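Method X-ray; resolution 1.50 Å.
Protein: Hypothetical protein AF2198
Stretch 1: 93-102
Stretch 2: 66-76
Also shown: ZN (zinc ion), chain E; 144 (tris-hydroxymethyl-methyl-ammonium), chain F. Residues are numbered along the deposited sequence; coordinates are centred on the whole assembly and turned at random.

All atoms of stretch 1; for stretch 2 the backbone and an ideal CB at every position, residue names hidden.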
ATOM      1  N   TYR A  93      -6.573  -2.263  -5.369  1.00 19.71           N
ATOM      2  CA  TYR A  93      -5.453  -1.336  -5.277  1.00 19.89           C
ATOM      3  C   TYR A  93      -4.264  -1.884  -4.516  1.00 16.35           C
ATOM      4  O   TYR A  93      -4.419  -2.603  -3.534  1.00 19.18           O
ATOM      5  CB  TYR A  93      -5.920  -0.048  -4.610  1.00 22.48           C
ATOM      6  CG  TYR A  93      -7.115   0.557  -5.300  1.00 25.78           C
ATOM      7  CD1 TYR A  93      -6.974   1.230  -6.509  1.00 25.38           C
ATOM      8  CD2 TYR A  93      -8.392   0.417  -4.766  1.00 23.99           C
ATOM      9  CE1 TYR A  93      -8.078   1.751  -7.175  1.00 26.23           C
ATOM     10  CE2 TYR A  93      -9.504   0.931  -5.423  1.00 27.37           C
ATOM     11  CZ  TYR A  93      -9.336   1.597  -6.625  1.00 29.12           C
ATOM     12  OH  TYR A  93     -10.428   2.115  -7.278  1.00 30.29           O
ATOM     13  N   HIS A  94      -3.074  -1.523  -4.978  1.00 18.71           N
ATOM     14  CA  HIS A  94      -1.855  -1.986  -4.338  1.00 18.44           C
ATOM     15  C   HIS A  94      -0.802  -0.897  -4.261  1.00 15.83           C
ATOM     16  O   HIS A  94      -0.341  -0.380  -5.274  1.00 19.89           O
ATOM     17  CB  HIS A  94      -1.320  -3.210  -5.083  1.00 19.16           C
ATOM     18  CG  HIS A  94      -2.299  -4.340  -5.147  1.00 16.19           C
ATOM     19  ND1 HIS A  94      -3.235  -4.457  -6.154  1.00 23.33           N
ATOM     20  CD2 HIS A  94      -2.536  -5.363  -4.293  1.00 16.87           C
ATOM     21  CE1 HIS A  94      -4.004  -5.503  -5.916  1.00 18.26           C
ATOM     22  NE2 HIS A  94      -3.602  -6.070  -4.793  1.00 23.08           N
ATOM     23  N   ILE A  95      -0.428  -0.551  -3.034  1.00 17.58           N
ATOM     24  CA  ILE A  95       0.562   0.487  -2.803  1.00 16.64           C
ATOM     25  C   ILE A  95       1.951  -0.079  -2.532  1.00 13.43           C
ATOM     26  O   ILE A  95       2.098  -1.115  -1.891  1.00 14.76           O
ATOM     27  CB  ILE A  95       0.170   1.357  -1.590  1.00 19.18           C
ATOM     28  CG1 ILE A  95      -1.151   2.073  -1.872  1.00 20.74           C
ATOM     29  CG2 ILE A  95       1.287   2.347  -1.261  1.00 18.97           C
ATOM     30  CD1 ILE A  95      -1.705   2.811  -0.669  1.00 20.23           C
ATOM     31  N   ILE A  96       2.958   0.599  -3.058  1.00 15.42           N
ATOM     32  CA  ILE A  96       4.342   0.221  -2.797  1.00 15.97           C
ATOM     33  C   ILE A  96       5.005   1.466  -2.230  1.00 17.10           C
ATOM     34  O   ILE A  96       4.891   2.552  -2.803  1.00 18.05           O
ATOM     35  CB  ILE A  96       5.121  -0.176  -4.074  1.00 15.39           C
ATOM     36  CG1 ILE A  96       4.545  -1.459  -4.674  1.00 16.61           C
ATOM     37  CG2 ILE A  96       6.605  -0.381  -3.730  1.00 16.70           C
ATOM     38  CD1 ILE A  96       5.293  -1.936  -5.901  1.00 19.01           C
ATOM     39  N   VAL A  97       5.665   1.321  -1.085  1.00 17.24           N
ATOM     40  CA  VAL A  97       6.383   2.436  -0.487  1.00 17.82           C
ATOM     41  C   VAL A  97       7.834   1.996  -0.580  1.00 19.49           C
ATOM     42  O   VAL A  97       8.120   0.801  -0.588  1.00 19.06           O
ATOM     43  CB  VAL A  97       5.967   2.693   0.989  1.00 17.04           C
ATOM     44  CG1 VAL A  97       4.482   3.003   1.057  1.00 16.07           C
ATOM     45  CG2 VAL A  97       6.298   1.501   1.852  1.00 19.17           C
ATOM     46  N   CYS A  98       8.751   2.951  -0.655  1.00 17.12           N
ATOM     47  CA  CYS A  98      10.155   2.600  -0.814  1.00 19.86           C
ATOM     48  C   CYS A  98      11.081   3.506  -0.019  1.00 20.78           C
ATOM     49  O   CYS A  98      10.706   4.607   0.381  1.00 18.52           O
ATOM     50  CB  CYS A  98      10.507   2.676  -2.305  1.00 20.43           C
ATOM     51  SG  CYS A  98       9.924   4.237  -3.062  1.00 25.41           S
ATOM     52  N   TYR A  99      12.296   3.021   0.206  1.00 20.31           N
ATOM     53  CA  TYR A  99      13.312   3.778   0.923  1.00 21.88           C
ATOM     54  C   TYR A  99      13.479   5.116   0.195  1.00 20.36           C
ATOM     55  O   TYR A  99      13.433   5.163  -1.032  1.00 22.32           O
ATOM     56  CB  TYR A  99      14.629   3.003   0.883  1.00 18.03           C
ATOM     57  CG  TYR A  99      15.735   3.639   1.682  1.00 19.59           C
ATOM     58  CD1 TYR A  99      15.791   3.492   3.066  1.00 19.17           C
ATOM     59  CD2 TYR A  99      16.704   4.425   1.057  1.00 22.09           C
ATOM     60  CE1 TYR A  99      16.779   4.109   3.812  1.00 20.30           C
ATOM     61  CE2 TYR A  99      17.701   5.054   1.796  1.00 20.74           C
ATOM     62  CZ  TYR A  99      17.730   4.891   3.172  1.00 18.58           C
ATOM     63  OH  TYR A  99      18.692   5.526   3.919  1.00 22.19           O
ATOM     64  N   PRO A 100      13.716   6.217   0.929  1.00 20.51           N
ATOM     65  CA  PRO A 100      13.861   6.422   2.376  1.00 22.20           C
ATOM     66  C   PRO A 100      12.550   6.533   3.155  1.00 21.83           C
ATOM     67  O   PRO A 100      12.546   6.939   4.319  1.00 21.18           O
ATOM     68  CB  PRO A 100      14.665   7.711   2.445  1.00 22.81           C
ATOM     69  CG  PRO A 100      14.075   8.491   1.326  1.00 21.70           C
ATOM     70  CD  PRO A 100      14.012   7.467   0.205  1.00 21.06           C
ATOM     71  N   TYR A 101      11.444   6.193   2.503  1.00 22.04           N
ATOM     72  CA  TYR A 101      10.131   6.227   3.134  1.00 19.46           C
ATOM     73  C   TYR A 101       9.688   7.631   3.534  1.00 22.03           C
ATOM     74  O   TYR A 101       9.062   7.807   4.579  1.00 22.49           O
ATOM     75  CB  TYR A 101      10.111   5.328   4.373  1.00 20.33           C
ATOM     76  CG  TYR A 101      10.755   3.976   4.169  1.00 19.21           C
ATOM     77  CD1 TYR A 101      10.217   3.046   3.280  1.00 19.58           C
ATOM     78  CD2 TYR A 101      11.907   3.629   4.871  1.00 16.63           C
ATOM     79  CE1 TYR A 101      10.814   1.797   3.097  1.00 15.19           C
ATOM     80  CE2 TYR A 101      12.510   2.390   4.698  1.00 17.60           C
ATOM     81  CZ  TYR A 101      11.962   1.481   3.813  1.00 14.74           C
ATOM     82  OH  TYR A 101      12.560   0.251   3.657  1.00 16.93           O
ATOM     83  N   ASP A 102      10.020   8.624   2.715  1.00 21.04           N
ATOM     84  CA  ASP A 102       9.608   9.993   3.005  1.00 22.36           C
ATOM     85  C   ASP A 102       8.142  10.141   2.611  1.00 26.79           C
ATOM     86  O   ASP A 102       7.564   9.246   1.989  1.00 24.25           O
ATOM     87  CB  ASP A 102      10.475  11.007   2.245  1.00 28.65           C
ATOM     88  CG  ASP A 102      10.371  10.864   0.737  1.00 36.11           C
ATOM     89  OD1 ASP A 102       9.252  10.990   0.195  1.00 41.23           O
ATOM     90  OD2 ASP A 102      11.413  10.630   0.092  1.00 44.85           O
ATOM     91  N   UNK A  66      -9.323  -3.327   0.206  1.00 25.10           N
ATOM     92  CA  UNK A  66      -9.035  -2.646  -1.045  1.00 23.57           C
ATOM     93  C   UNK A  66      -7.843  -3.233  -1.784  1.00 22.91           C
ATOM     94  O   UNK A  66      -7.725  -3.088  -2.998  1.00 22.55           O
ATOM     95  CB  UNK A  66      -8.789  -1.160  -0.778  1.00 23.57           C
ATOM     96  N   UNK A  67      -6.957  -3.893  -1.050  1.00 22.80           N
ATOM     97  CA  UNK A  67      -5.796  -4.473  -1.688  1.00 19.80           C
ATOM     98  C   UNK A  67      -4.648  -4.665  -0.722  1.00 16.62           C
ATOM     99  O   UNK A  67      -4.856  -4.998   0.445  1.00 22.43           O
ATOM    100  CB  UNK A  67      -5.348  -3.597  -2.860  1.00 19.80           C
ATOM    101  N   UNK A  68      -3.434  -4.439  -1.208  1.00 19.19           N
ATOM    102  CA  UNK A  68      -2.256  -4.620  -0.375  1.00 17.76           C
ATOM    103  C   UNK A  68      -1.309  -3.441  -0.434  1.00 15.98           C
ATOM    104  O   UNK A  68      -1.381  -2.602  -1.326  1.00 16.92           O
ATOM    105  CB  UNK A  68      -1.514  -5.892  -0.790  1.00 17.76           C
ATOM    106  N   UNK A  69      -0.416  -3.397   0.544  1.00 15.69           N
ATOM    107  CA  UNK A  69       0.608  -2.377   0.601  1.00 15.81           C
ATOM    108  C   UNK A  69       1.856  -3.079   1.116  1.00 15.21           C
ATOM    109  O   UNK A  69       1.785  -3.859   2.058  1.00 15.14           O
ATOM    110  CB  UNK A  69       0.200  -1.195   1.483  1.00 15.81           C
ATOM    111  N   UNK A  70       2.985  -2.851   0.456  1.00 14.65           N
ATOM    112  CA  UNK A  70       4.232  -3.440   0.921  1.00 14.05           C
ATOM    113  C   UNK A  70       5.365  -2.478   0.638  1.00 14.54           C
ATOM    114  O   UNK A  70       5.234  -1.576  -0.194  1.00 15.63           O
ATOM    115  CB  UNK A  70       4.489  -4.794   0.257  1.00 14.05           C
ATOM    116  N   UNK A  71       6.467  -2.645   1.358  1.00 15.38           N
ATOM    117  CA  UNK A  71       7.605  -1.756   1.187  1.00 14.56           C
ATOM    118  C   UNK A  71       8.807  -2.397   0.501  1.00 14.44           C
ATOM    119  O   UNK A  71       8.967  -3.619   0.493  1.00 15.68           O
ATOM    120  CB  UNK A  71       8.035  -1.222   2.555  1.00 14.56           C
ATOM    121  N   UNK A  72       9.638  -1.537  -0.085  1.00 14.42           N
ATOM    122  CA  UNK A  72      10.868  -1.938  -0.756  1.00 17.12           C
ATOM    123  C   UNK A  72      12.015  -1.261  -0.017  1.00 18.10           C
ATOM    124  O   UNK A  72      12.008  -0.044   0.169  1.00 18.02           O
ATOM    125  CB  UNK A  72      10.855  -1.566  -2.240  1.00 17.12           C
ATOM    126  N   UNK A  73      13.015  -2.039   0.417  1.00 18.40           N
ATOM    127  CA  UNK A  73      14.166  -1.488   1.138  1.00 19.36           C
ATOM    128  C   UNK A  73      15.121  -0.746   0.210  1.00 20.03           C
ATOM    129  O   UNK A  73      16.031  -0.050   0.662  1.00 19.60           O
ATOM    130  CB  UNK A  73      14.918  -2.606   1.863  1.00 19.36           C
ATOM    131  N   UNK A  74      14.915  -0.911  -1.091  1.00 22.25           N
ATOM    132  CA  UNK A  74      15.731  -0.217  -2.077  1.00 25.56           C
ATOM    133  C   UNK A  74      14.940   1.032  -2.456  1.00 25.30           C
ATOM    134  O   UNK A  74      13.740   1.124  -2.184  1.00 26.79           O
ATOM    135  CB  UNK A  74      16.044  -1.093  -3.291  1.00 25.56           C
ATOM    136  N   UNK A  75      15.593   2.012  -3.092  1.00 26.39           N
ATOM    137  CA  UNK A  75      14.893   3.241  -3.479  1.00 26.89           C
ATOM    138  C   UNK A  75      13.957   3.163  -4.690  1.00 27.49           C
ATOM    139  O   UNK A  75      13.738   4.165  -5.368  1.00 31.30           O
ATOM    140  CB  UNK A  75      15.941   4.320  -3.761  1.00 26.89           C
ATOM    141  N   UNK A  76      13.395   1.988  -4.957  1.00 24.67           N
ATOM    142  CA  UNK A  76      12.491   1.833  -6.096  1.00 24.76           C
ATOM    143  C   UNK A  76      11.066   1.513  -5.663  1.00 24.05           C
ATOM    144  O   UNK A  76      10.831   0.558  -4.924  1.00 25.11           O
ATOM    145  CB  UNK A  76      13.005   0.733  -7.027  1.00 24.76           C
TER
HETATM  146 ZN    ZN E 201       7.674  -5.467  -4.440  1.00 17.89          ZN
HETATM  147  C1  144 F 202       9.678  -6.349  -5.881  1.00 16.54           C
HETATM  148  N   144 F 202      10.359  -7.231  -4.940  1.00 24.61           N
HETATM  149  C2  144 F 202       9.361  -7.727  -3.940  1.00 23.64           C
HETATM  150  O2  144 F 202       8.493  -7.119  -3.099  1.00 19.12           O
HETATM  151  C3  144 F 202      11.498  -6.410  -4.355  1.00 26.10           C
HETATM  152  O3  144 F 202      12.294  -7.123  -3.392  1.00 27.90           O
HETATM  153  C4  144 F 202      10.817  -8.380  -5.753  1.00 25.40           C
HETATM  154  O4  144 F 202       9.968  -9.264  -6.774  1.00 25.13           O

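Positions 66 to 72 form a strand running parallel to 93-98, and their carbonyls and amides alternate in bonding to it.

At position 66 CA-to-CB points sideways, with the ideal CB 4.3 Å from Tyr93 CD2, so many apolar side chains would do. It is Phe66; its O accepts from Tyr93 N at 2.8 Å.

Position 67 is decided by its backbone. Phi/psi of 156/-143 would jam a CB against the preceding carbonyl, and the ideal CB lies 1.5 Å from Tyr93 O. Gly67, with no CB, fits.

Position 68 points to the face carrying His94 and Ile96, its ideal CB 3.7 Å from His94 CD2. A small or branched side chain suits, polar or apolar. Thr68 is found; its OG1 lies 2.9 Å from the O of a water that donates to Ile95 O (3.0 Å from the water O).

Position 69 turns to the other face, beside Ile95, where a beta-branched aliphatic is natural. Val69 packs CG2 3.8 Å from Ile95 CB.

Position 70 returns to the face of Ile96. The ideal CB is about 5.7 Å from ZN, a span that suits histidine binding through NE2; cysteine or aspartate would be too short. His70 puts NE2 2.2 Å from ZN, while its ND1 donates to the same water (2.7 Å to the water O).

Position 71 is tight: the ideal CB is 3.3 Å from Val97 CG2, and Tyr101 stands nearby. Something small, such as alanine or serine, suits. Ser71 OG reaches Tyr101 OH through a water, whose O lies 2.7 Å from Ser71 OG and 2.8 Å from Tyr101 OH.

Position 72 lies on the zinc side again, its CB near Ile96 and Cys98, so another metal ligand is plausible. His72 binds ZN through NE2 at 2.1 Å, and Ile96 CG2 sits over one ring face, 3.7 Å from the His72 ring centroid. ND1 donates to the O of position 76 at 2.7 Å, which helps fix the ring's orientation.

After the strand, phi of -74° at position 73 permits proline among many others; Pro73 lies beside Tyr101 OH. Position 74 points away and tolerates much; Ser74 O accepts a weak bond from Tyr99 N.

Position 75 points sideways, its ideal CB 3.8 Å from Tyr99 O. Proline is one compact choice, and Pro75 CA makes a CA-H...O contact of 3.4 Å with Tyr99 O. Position 76 points away and leaves the choice open; Ser76 offers its O to His72.

Stretch 2 (66-76) FGTVHSHPSPS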
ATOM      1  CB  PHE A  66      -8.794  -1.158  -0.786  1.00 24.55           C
ATOM      2  CG  PHE A  66      -9.961  -0.458  -0.151  1.00 22.79           C
ATOM      3  CD1 PHE A  66     -11.192  -0.404  -0.801  1.00 27.66           C
ATOM      4  CD2 PHE A  66      -9.835   0.140   1.098  1.00 28.52           C
ATOM      5  CE1 PHE A  66     -12.280   0.240  -0.214  1.00 28.26           C
ATOM      6  CE2 PHE A  66     -10.916   0.785   1.693  1.00 30.42           C
ATOM      7  CZ  PHE A  66     -12.141   0.836   1.035  1.00 30.20           C
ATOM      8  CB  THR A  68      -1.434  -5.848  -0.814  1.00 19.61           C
ATOM      9  OG1 THR A  68      -0.831  -5.582  -2.088  1.00 19.26           O
ATOM     10  CG2 THR A  68      -2.318  -7.081  -0.915  1.00 22.23           C
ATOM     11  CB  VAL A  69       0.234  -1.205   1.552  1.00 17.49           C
ATOM     12  CG1 VAL A  69      -0.141  -1.727   2.925  1.00 16.68           C
ATOM     13  CG2 VAL A  69       1.410  -0.237   1.655  1.00 19.34           C
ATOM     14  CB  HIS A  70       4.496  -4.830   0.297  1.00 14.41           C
ATOM     15  CG  HIS A  70       4.954  -4.811  -1.128  1.00 16.66           C
ATOM     16  ND1 HIS A  70       4.098  -4.631  -2.193  1.00 14.88           N
ATOM     17  CD2 HIS A  70       6.178  -5.038  -1.665  1.00 16.75           C
ATOM     18  CE1 HIS A  70       4.771  -4.753  -3.322  1.00 15.10           C
ATOM     19  NE2 HIS A  70       6.035  -5.002  -3.030  1.00 17.64           N
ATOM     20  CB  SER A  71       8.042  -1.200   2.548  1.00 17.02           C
ATOM     21  OG  SER A  71       8.555  -2.223   3.383  1.00 17.21           O
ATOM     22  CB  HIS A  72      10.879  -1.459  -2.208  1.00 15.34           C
ATOM     23  CG  HIS A  72      10.012  -2.260  -3.123  1.00 14.41           C
ATOM     24  ND1 HIS A  72       9.809  -1.911  -4.441  1.00 16.45           N
ATOM     25  CD2 HIS A  72       9.310  -3.401  -2.924  1.00 15.71           C
ATOM     26  CE1 HIS A  72       9.021  -2.801  -5.014  1.00 17.65           C
ATOM     27  NE2 HIS A  72       8.704  -3.714  -4.115  1.00 18.49           N
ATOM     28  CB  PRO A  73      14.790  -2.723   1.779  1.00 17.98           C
ATOM     29  CG  PRO A  73      14.499  -3.788   0.780  1.00 19.20           C
ATOM     30  CD  PRO A  73      13.060  -3.511   0.407  1.00 17.46           C
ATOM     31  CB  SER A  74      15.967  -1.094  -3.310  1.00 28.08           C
ATOM     32  OG  SER A  74      14.780  -1.247  -4.067  1.00 33.30           O
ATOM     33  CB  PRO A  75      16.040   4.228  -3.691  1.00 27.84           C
ATOM     34  CG  PRO A  75      17.131   3.347  -4.210  1.00 28.49           C
ATOM     35  CD  PRO A  75      17.045   2.142  -3.302  1.00 26.67           C
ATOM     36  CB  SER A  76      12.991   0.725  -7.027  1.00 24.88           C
ATOM     37  OG  SER A  76      12.089   0.524  -8.105  1.00 26.63           O
TER
HETATM   38  O   HOH W   1       1.467  -3.934  -2.499  1.00 16.91           O
HETATM   39  O   HOH W   2      11.266  -2.209   3.138  1.00 14.81           O
HETATM   40  O   HOH W   3      13.199   6.470  -3.278  1.00 31.48           O
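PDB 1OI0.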